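Local coordinates for protein SPI-1 type 3 secretion system secretin (Salmonella enterica subsp. enterica serovar Typhimurium, PDB 4G08) that forms, as part of the type III secretion injectisome, a ring-shaped multimer with an apparent central pore in the outer membrane, at residues A[22-27]-A[43-48]; A[37-42]-A[77-82]; A[72-77]-A[133-138]. One frame throughout, in Å; residues are numbered along the deposited sequence.

Contact 1 of 3, residues A[22-27]-A[43-48]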
# COMPACT_ATOMS: atom_id res chain seq x y z
N SER A 22 -4.64 20.13 -7.13
CA SER A 22 -4.98 19.10 -6.17
C SER A 22 -4.22 17.82 -6.52
O SER A 22 -3.91 17.58 -7.68
CB SER A 22 -6.48 18.83 -6.16
OG SER A 22 -6.84 18.03 -7.27
N LEU A 23 -3.95 17.00 -5.52
CA LEU A 23 -3.29 15.73 -5.76
C LEU A 23 -4.09 14.88 -6.73
O LEU A 23 -3.53 14.07 -7.46
CB LEU A 23 -3.09 14.96 -4.46
CG LEU A 23 -1.91 15.47 -3.65
CD1 LEU A 23 -1.35 14.39 -2.74
CD2 LEU A 23 -0.83 15.98 -4.58
N ARG A 24 -5.41 15.03 -6.72
CA ARG A 24 -6.22 14.24 -7.62
C ARG A 24 -5.92 14.58 -9.07
O ARG A 24 -5.73 13.69 -9.90
CB ARG A 24 -7.71 14.40 -7.35
CG ARG A 24 -8.53 13.34 -8.06
CD ARG A 24 -10.01 13.41 -7.71
NE ARG A 24 -10.24 13.32 -6.27
CZ ARG A 24 -10.30 12.17 -5.61
NH1 ARG A 24 -10.08 11.03 -6.26
NH2 ARG A 24 -10.62 12.14 -4.33
N THR A 25 -5.85 15.86 -9.37
CA THR A 25 -5.51 16.29 -10.71
C THR A 25 -4.11 15.83 -11.07
O THR A 25 -3.89 15.23 -12.13
CB THR A 25 -5.59 17.81 -10.80
OG1 THR A 25 -6.96 18.22 -10.66
CG2 THR A 25 -5.04 18.30 -12.11
N PHE A 26 -3.20 15.96 -10.13
CA PHE A 26 -1.81 15.61 -10.37
C PHE A 26 -1.66 14.13 -10.69
O PHE A 26 -1.04 13.76 -11.69
CB PHE A 26 -0.97 15.96 -9.15
CG PHE A 26 0.45 15.53 -9.27
CD1 PHE A 26 1.34 16.26 -10.03
CD2 PHE A 26 0.85 14.33 -8.74
CE1 PHE A 26 2.63 15.82 -10.20
CE2 PHE A 26 2.15 13.91 -8.86
CZ PHE A 26 3.04 14.64 -9.61
N PHE A 27 -2.23 13.27 -9.86
CA PHE A 27 -2.09 11.83 -10.10
C PHE A 27 -2.88 11.34 -11.29
O PHE A 27 -2.44 10.43 -11.98
CB PHE A 27 -2.45 11.03 -8.86
CG PHE A 27 -1.40 11.04 -7.82
CD1 PHE A 27 -0.12 10.62 -8.12
CD2 PHE A 27 -1.64 11.63 -6.61
CE1 PHE A 27 0.88 10.72 -7.18
CE2 PHE A 27 -0.64 11.74 -5.66
CZ PHE A 27 0.62 11.27 -5.95
N MET A 43 -8.66 12.27 1.68
CA MET A 43 -7.65 13.05 2.38
C MET A 43 -6.44 13.37 1.50
O MET A 43 -5.78 14.39 1.71
CB MET A 43 -7.18 12.36 3.66
CG MET A 43 -8.22 12.33 4.74
SD MET A 43 -8.64 13.98 5.32
CE MET A 43 -7.11 14.46 6.12
N ALA A 44 -6.06 12.46 0.61
CA ALA A 44 -4.93 12.77 -0.26
C ALA A 44 -5.32 13.87 -1.22
O ALA A 44 -4.52 14.75 -1.54
CB ALA A 44 -4.49 11.54 -1.02
N ALA A 45 -6.55 13.79 -1.71
CA ALA A 45 -7.02 14.67 -2.77
C ALA A 45 -7.12 16.12 -2.32
O ALA A 45 -7.14 17.02 -3.16
CB ALA A 45 -8.36 14.19 -3.30
N ARG A 46 -7.17 16.37 -1.02
CA ARG A 46 -7.28 17.75 -0.56
C ARG A 46 -5.93 18.44 -0.44
O ARG A 46 -5.86 19.66 -0.30
CB ARG A 46 -8.04 17.86 0.75
CG ARG A 46 -7.33 17.26 1.93
CD ARG A 46 -8.31 17.11 3.07
NE ARG A 46 -8.60 18.39 3.71
CZ ARG A 46 -7.94 18.86 4.76
NH1 ARG A 46 -6.93 18.18 5.28
NH2 ARG A 46 -8.27 20.04 5.27
N LYS A 47 -4.85 17.70 -0.66
CA LYS A 47 -3.52 18.30 -0.69
C LYS A 47 -3.27 18.95 -2.03
O LYS A 47 -3.86 18.60 -3.01
CB LYS A 47 -2.45 17.27 -0.38
CG LYS A 47 -2.39 16.85 1.06
CD LYS A 47 -1.47 15.72 1.26
CE LYS A 47 -0.97 15.60 2.66
NZ LYS A 47 -1.80 16.28 3.62
N LYS A 48 -2.38 19.92 -2.05
CA LYS A 48 -2.00 20.58 -3.28
C LYS A 48 -0.54 20.30 -3.56
O LYS A 48 0.24 20.04 -2.64
CB LYS A 48 -2.21 22.09 -3.16
CG LYS A 48 -3.57 22.47 -2.62
CD LYS A 48 -4.56 22.62 -3.76
CE LYS A 48 -5.94 23.00 -3.24
NZ LYS A 48 -6.99 22.48 -4.16

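Contact 2 of 3, residues A[37-42]-A[77-82]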
# COMPACT_ATOMS: atom_id res chain seq x y z
N PRO A 37 -5.59 2.56 -13.55
CA PRO A 37 -6.15 3.75 -12.96
C PRO A 37 -5.52 4.02 -11.62
O PRO A 37 -4.96 3.13 -10.98
CB PRO A 37 -7.62 3.39 -12.77
CG PRO A 37 -7.63 1.92 -12.64
CD PRO A 37 -6.50 1.41 -13.46
N VAL A 38 -5.63 5.27 -11.19
CA VAL A 38 -5.14 5.70 -9.91
C VAL A 38 -6.31 6.19 -9.09
O VAL A 38 -7.21 6.86 -9.61
CB VAL A 38 -4.11 6.83 -10.04
CG1 VAL A 38 -3.57 7.22 -8.68
CG2 VAL A 38 -2.97 6.40 -10.95
N ILE A 39 -6.43 5.63 -7.89
CA ILE A 39 -7.51 5.96 -7.00
C ILE A 39 -6.96 6.75 -5.83
O ILE A 39 -6.14 6.24 -5.06
CB ILE A 39 -8.16 4.68 -6.48
CG1 ILE A 39 -8.62 3.84 -7.66
CG2 ILE A 39 -9.33 5.00 -5.57
CD1 ILE A 39 -8.53 2.37 -7.38
N VAL A 40 -7.37 8.00 -5.74
CA VAL A 40 -6.86 8.91 -4.73
C VAL A 40 -7.90 9.16 -3.65
O VAL A 40 -9.07 9.43 -3.94
CB VAL A 40 -6.44 10.25 -5.35
CG1 VAL A 40 -5.91 11.17 -4.27
CG2 VAL A 40 -5.37 10.04 -6.41
N SER A 41 -7.50 8.93 -2.41
CA SER A 41 -8.43 9.01 -1.29
C SER A 41 -8.88 10.44 -1.07
O SER A 41 -8.23 11.39 -1.50
CB SER A 41 -7.76 8.50 -0.02
OG SER A 41 -6.91 9.49 0.53
N LYS A 42 -9.90 10.60 -0.25
CA LYS A 42 -10.42 11.92 0.04
C LYS A 42 -9.33 12.79 0.66
O LYS A 42 -9.08 13.91 0.20
CB LYS A 42 -11.60 11.81 0.99
CG LYS A 42 -11.91 13.11 1.70
CD LYS A 42 -12.93 12.92 2.80
CE LYS A 42 -12.25 12.69 4.13
NZ LYS A 42 -13.18 12.04 5.09
N GLY A 77 -1.62 -4.60 -8.63
CA GLY A 77 -1.43 -5.31 -9.89
C GLY A 77 -2.36 -4.83 -10.98
O GLY A 77 -2.07 -4.99 -12.16
N GLN A 78 -3.43 -4.15 -10.58
CA GLN A 78 -4.40 -3.64 -11.55
C GLN A 78 -4.70 -2.17 -11.39
O GLN A 78 -5.25 -1.54 -12.30
CB GLN A 78 -5.70 -4.43 -11.46
CG GLN A 78 -5.52 -5.88 -11.81
CD GLN A 78 -5.28 -6.74 -10.58
OE1 GLN A 78 -5.78 -6.44 -9.50
NE2 GLN A 78 -4.47 -7.77 -10.74
N ALA A 79 -4.45 -1.64 -10.20
CA ALA A 79 -4.73 -0.24 -9.92
C ALA A 79 -3.80 0.28 -8.84
O ALA A 79 -3.27 -0.49 -8.04
CB ALA A 79 -6.18 -0.09 -9.47
N ILE A 80 -3.58 1.59 -8.84
CA ILE A 80 -2.73 2.23 -7.85
C ILE A 80 -3.59 3.03 -6.88
O ILE A 80 -4.44 3.82 -7.30
CB ILE A 80 -1.71 3.17 -8.51
CG1 ILE A 80 -0.77 2.37 -9.41
CG2 ILE A 80 -0.91 3.92 -7.45
CD1 ILE A 80 0.21 3.22 -10.19
N TYR A 81 -3.41 2.80 -5.59
CA TYR A 81 -4.18 3.48 -4.56
C TYR A 81 -3.27 4.41 -3.79
O TYR A 81 -2.24 4.05 -3.37
CB TYR A 81 -4.83 2.48 -3.58
CG TYR A 81 -5.69 1.44 -4.23
CD1 TYR A 81 -5.13 0.37 -4.87
CD2 TYR A 81 -7.05 1.50 -4.16
CE1 TYR A 81 -5.87 -0.56 -5.45
CE2 TYR A 81 -7.81 0.54 -4.75
CZ TYR A 81 -7.21 -0.48 -5.39
OH TYR A 81 -7.91 -1.49 -5.99
N ILE A 82 -3.72 5.63 -3.63
CA ILE A 82 -2.98 6.65 -2.91
C ILE A 82 -3.82 7.22 -1.77
O ILE A 82 -4.98 7.56 -1.94
CB ILE A 82 -2.56 7.80 -3.85
CG1 ILE A 82 -1.63 7.26 -4.94
CG2 ILE A 82 -1.86 8.90 -3.07
CD1 ILE A 82 -1.51 8.16 -6.15

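Contact 3 of 3, residues A[72-77]-A[133-138]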
# COMPACT_ATOMS: atom_id res chain seq x y z
N ILE A 72 0.75 7.43 1.49
CA ILE A 72 1.06 6.02 1.38
C ILE A 72 0.32 5.46 0.16
O ILE A 72 -0.72 5.98 -0.22
CB ILE A 72 0.62 5.26 2.64
CG1 ILE A 72 -0.87 5.49 2.90
CG2 ILE A 72 1.40 5.77 3.84
CD1 ILE A 72 -1.38 4.88 4.20
N TRP A 73 0.95 4.51 -0.52
CA TRP A 73 0.40 4.00 -1.76
C TRP A 73 0.61 2.51 -1.92
O TRP A 73 1.44 1.91 -1.25
CB TRP A 73 0.99 4.74 -2.96
CG TRP A 73 2.42 4.47 -3.16
CD1 TRP A 73 3.45 4.94 -2.41
CD2 TRP A 73 2.99 3.67 -4.19
NE1 TRP A 73 4.63 4.46 -2.90
CE2 TRP A 73 4.38 3.71 -4.01
CE3 TRP A 73 2.46 2.95 -5.26
CZ2 TRP A 73 5.26 3.07 -4.88
CZ3 TRP A 73 3.33 2.28 -6.10
CH2 TRP A 73 4.71 2.36 -5.91
N TYR A 74 -0.23 1.92 -2.77
CA TYR A 74 -0.20 0.50 -3.03
C TYR A 74 -0.58 0.26 -4.48
O TYR A 74 -1.50 0.89 -5.00
CB TYR A 74 -1.20 -0.21 -2.11
CG TYR A 74 -1.17 -1.70 -2.21
CD1 TYR A 74 -0.00 -2.41 -1.99
CD2 TYR A 74 -2.29 -2.40 -2.61
CE1 TYR A 74 0.02 -3.79 -2.08
CE2 TYR A 74 -2.27 -3.78 -2.74
CZ TYR A 74 -1.10 -4.46 -2.51
OH TYR A 74 -1.05 -5.82 -2.72
N PHE A 75 0.17 -0.59 -5.16
CA PHE A 75 -0.21 -1.09 -6.48
C PHE A 75 -0.63 -2.54 -6.32
O PHE A 75 0.15 -3.35 -5.82
CB PHE A 75 0.99 -1.01 -7.42
CG PHE A 75 0.77 -1.67 -8.75
CD1 PHE A 75 -0.23 -1.24 -9.60
CD2 PHE A 75 1.64 -2.65 -9.18
CE1 PHE A 75 -0.40 -1.84 -10.83
CE2 PHE A 75 1.47 -3.25 -10.41
CZ PHE A 75 0.44 -2.85 -11.23
N ASP A 76 -1.87 -2.85 -6.66
CA ASP A 76 -2.41 -4.19 -6.39
C ASP A 76 -2.33 -5.09 -7.62
O ASP A 76 -2.81 -6.22 -7.61
CB ASP A 76 -3.84 -4.13 -5.87
CG ASP A 76 -4.83 -3.74 -6.93
OD1 ASP A 76 -4.40 -3.44 -8.07
OD2 ASP A 76 -6.04 -3.72 -6.64
N GLY A 77 -1.62 -4.60 -8.63
CA GLY A 77 -1.43 -5.31 -9.89
C GLY A 77 -2.36 -4.83 -10.98
O GLY A 77 -2.07 -4.99 -12.16
N PRO A 133 -1.53 0.99 3.79
CA PRO A 133 -2.75 1.41 3.12
C PRO A 133 -3.89 0.46 3.43
O PRO A 133 -3.70 -0.75 3.44
CB PRO A 133 -2.39 1.32 1.64
CG PRO A 133 -0.91 1.38 1.58
CD PRO A 133 -0.37 0.92 2.89
N PRO A 134 -5.09 1.01 3.59
CA PRO A 134 -6.22 0.18 3.95
C PRO A 134 -6.44 -0.99 2.99
O PRO A 134 -6.61 -2.13 3.43
CB PRO A 134 -7.38 1.16 3.88
CG PRO A 134 -6.78 2.45 4.30
CD PRO A 134 -5.36 2.44 3.82
N VAL A 135 -6.35 -0.74 1.70
CA VAL A 135 -6.56 -1.82 0.76
C VAL A 135 -5.54 -2.95 0.94
O VAL A 135 -5.87 -4.13 0.78
CB VAL A 135 -6.49 -1.32 -0.68
CG1 VAL A 135 -5.09 -0.79 -0.95
CG2 VAL A 135 -6.85 -2.43 -1.63
N TYR A 136 -4.32 -2.60 1.33
CA TYR A 136 -3.27 -3.59 1.59
C TYR A 136 -3.54 -4.38 2.87
O TYR A 136 -3.47 -5.61 2.89
CB TYR A 136 -1.92 -2.89 1.69
CG TYR A 136 -0.78 -3.81 2.01
CD1 TYR A 136 -0.33 -4.75 1.09
CD2 TYR A 136 -0.06 -3.64 3.18
CE1 TYR A 136 0.72 -5.58 1.39
CE2 TYR A 136 1.01 -4.44 3.47
CZ TYR A 136 1.39 -5.41 2.58
OH TYR A 136 2.53 -6.13 2.86
N VAL A 137 -3.80 -3.66 3.95
CA VAL A 137 -3.98 -4.27 5.25
C VAL A 137 -5.19 -5.20 5.23
O VAL A 137 -5.13 -6.31 5.75
CB VAL A 137 -4.17 -3.21 6.33
CG1 VAL A 137 -4.55 -3.86 7.65
CG2 VAL A 137 -2.89 -2.40 6.49
N ASP A 138 -6.22 -4.81 4.50
CA ASP A 138 -7.41 -5.63 4.38
C ASP A 138 -7.07 -6.96 3.73
O ASP A 138 -7.53 -8.02 4.15
CB ASP A 138 -8.47 -4.92 3.55
CG ASP A 138 -9.13 -3.79 4.29
OD1 ASP A 138 -8.91 -3.66 5.51
OD2 ASP A 138 -9.95 -3.07 3.67

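Contact 1 of 3, residues A[22-27]-A[43-48]
Lys47 O takes two groups from the start of helix 23-30. Leu23 N donates a hydrogen bond to it at 3.0 Å. The bond is bent, 145° at the hydrogen, and the donor is tilted from the carbonyl plane. Ser22 CA adds a CA-H...O contact to the same oxygen at 3.4 Å. Lys47 O thus meets a first-turn N-H of the helix, which has no earlier helical carbonyl to bond to.

Ser22 is also the N-cap of this helix. Its OG lies between the backbone N and the carbonyl carbon (chi1 78°). There it accepts from Thr25 N at 3.2 Å in a nearly straight bond. Its backbone pairs with Lys48 as an antiparallel non-hydrogen-bonded bridge.

Leu23 packs its side chain over the backbone carbonyl of Ala44. Ala44 O lies against Leu23 CB, CG and CD1, with CB nearest at 3.3 Å. The apolar parts of Leu23 and Lys47 lie side by side and point the same way, with Leu23 CG 3.8 Å from Lys47 CB. Lys47 then leads off to a salt bridge with Asp84. Leu23 continues inward onto Leu69 and Leu71.

On the outer side, Arg24 bends at chi3, and its guanidinium lies obliquely to the methyl of Ala45. Arg24 NH2 is 3.2 Å from Ala45 CB, while NH1 makes a weak hydrogen bond to Val40 O.

The arrangement is a strand-to-helix junction with an N-cap serine, joined to the end of short helix 42-45 and the start of strand 48-50 in the secretin N0 domain.

Contact 2 of 3, residues A[37-42]-A[77-82]
Ile39 CD1 sits against the Tyr81 ring, approaching obliquely at its CE2 side. The distance from Ile39 CD1 to Tyr81 CE2 is 3.3 Å. The two side chains lie side by side and point the same way. The same methyl also rests on Ala79 CB at 4.0 Å, so it fills the notch between that methyl and the ring. The ring's far end is held by a hydrogen bond from Tyr81 OH to Asp76.

Val38, Val40, Ile80 and Ile82 form the other face. Val38 CG1, anti to the backbone N (chi1 -178°), meets Ile82 CD1 at 3.4 Å. This is tighter than usual for two carbons. Val40 CG2 touches the same Ile82 methyl more loosely, so CD1 spans two valines. Phe27 of helix 23-30 packs over Val38, Val40 and Ile82. At the Pro37 end of the ladder, Pro37 CG lies on Ala79 CB at 4.0 Å.

The backbones run parallel, 17° apart, and hold these bumps in step. Ile80 N bonds to Pro37 O, Ile39 N to Ile80 O, Ile82 N to Ile39 O and Ser41 N to Ile82 O. All four are of ordinary length. Beyond the strand, Ser41 OG caps helix 42-45 at Ala44 N and also hydrogen-bonds to Glu87.

This is the parallel edge of the N0 domain's mixed sheet, strand 38-40 beside the central strand 80-84, with one apolar face turned to helix 23-30.

Contact 3 of 3, residues A[72-77]-A[133-138]
Tyr74 and Tyr136 meet where two small domains of the periplasmic region join. Strand 71-75 is an edge of the mixed sheet of the N0 domain. Helix 134-150 closes a strand-helix-strand-strand-helix unit, consistent with the ring-building motif of secretins. The helix presents its first turn to the strand.

The two tyrosine side chains cross at about a right angle. Their rings are neither stacked nor edge-to-face: the planes are inclined at 49° and the centroids are 5.1 Å apart. The aliphatic part of Tyr136 does the facing. Its CB stands over the Tyr74 ring, 4.1 Å from the centroid and only 10° off the normal, a CH-pi contact. Further out the rings come closer, with Tyr136 CD1 3.3 Å from Tyr74 CE1. Tyr74 CG, anti to the backbone N (chi1 -175°), sets the root of the ring 4.1 Å from Tyr136 CB.

Val135 also crosses Tyr74 at about a right angle. Its CG1 comes obliquely to the other long side of the ring, 3.6 Å from Tyr74 CD2. Val135 CG1 and Tyr136 CB lie on the same side of the Tyr74 ring plane, the valine near CD2 and the tyrosine over the centre and toward CE1.

Both hydroxyls are held by the second domain's loop region. Tyr74 OH bonds to Leu112 O, and Tyr136 OH bonds to Tyr117 O. These bonds probably help fix the rotation of both side chains.

Pro133, the residue before the helix, fills in beside the ring's root. Its CG is 4.0 Å from Tyr74 CB. The same carbon sits 3.7 Å from Trp73 O. From the strand side, Ile72 brings its end methyl to the proline backbone, with Ile72 CD1 3.9 Å from Pro133 CA.

How the contacts relate
Contacts 1 and 2 lie within the N0 domain, with centres about 12 Å apart, and their segments alternate along the chain. Phe27 joins them: its CG is 3.3 Å from Ile82 CD1. Contact 2 and contact 3 have centres about 9 Å apart and share Gly77, in the turn between strands 71-75 and 80-84. Tyr81 N reaches Tyr74 O at 2.8 Å, so the two contacts lie on neighbouring strands of one sheet. Contacts 1 and 3 do not touch; their nearest atoms are about 7 Å apart. The three together run from the N0 domain's capped helix, across its mixed sheet, to the second domain.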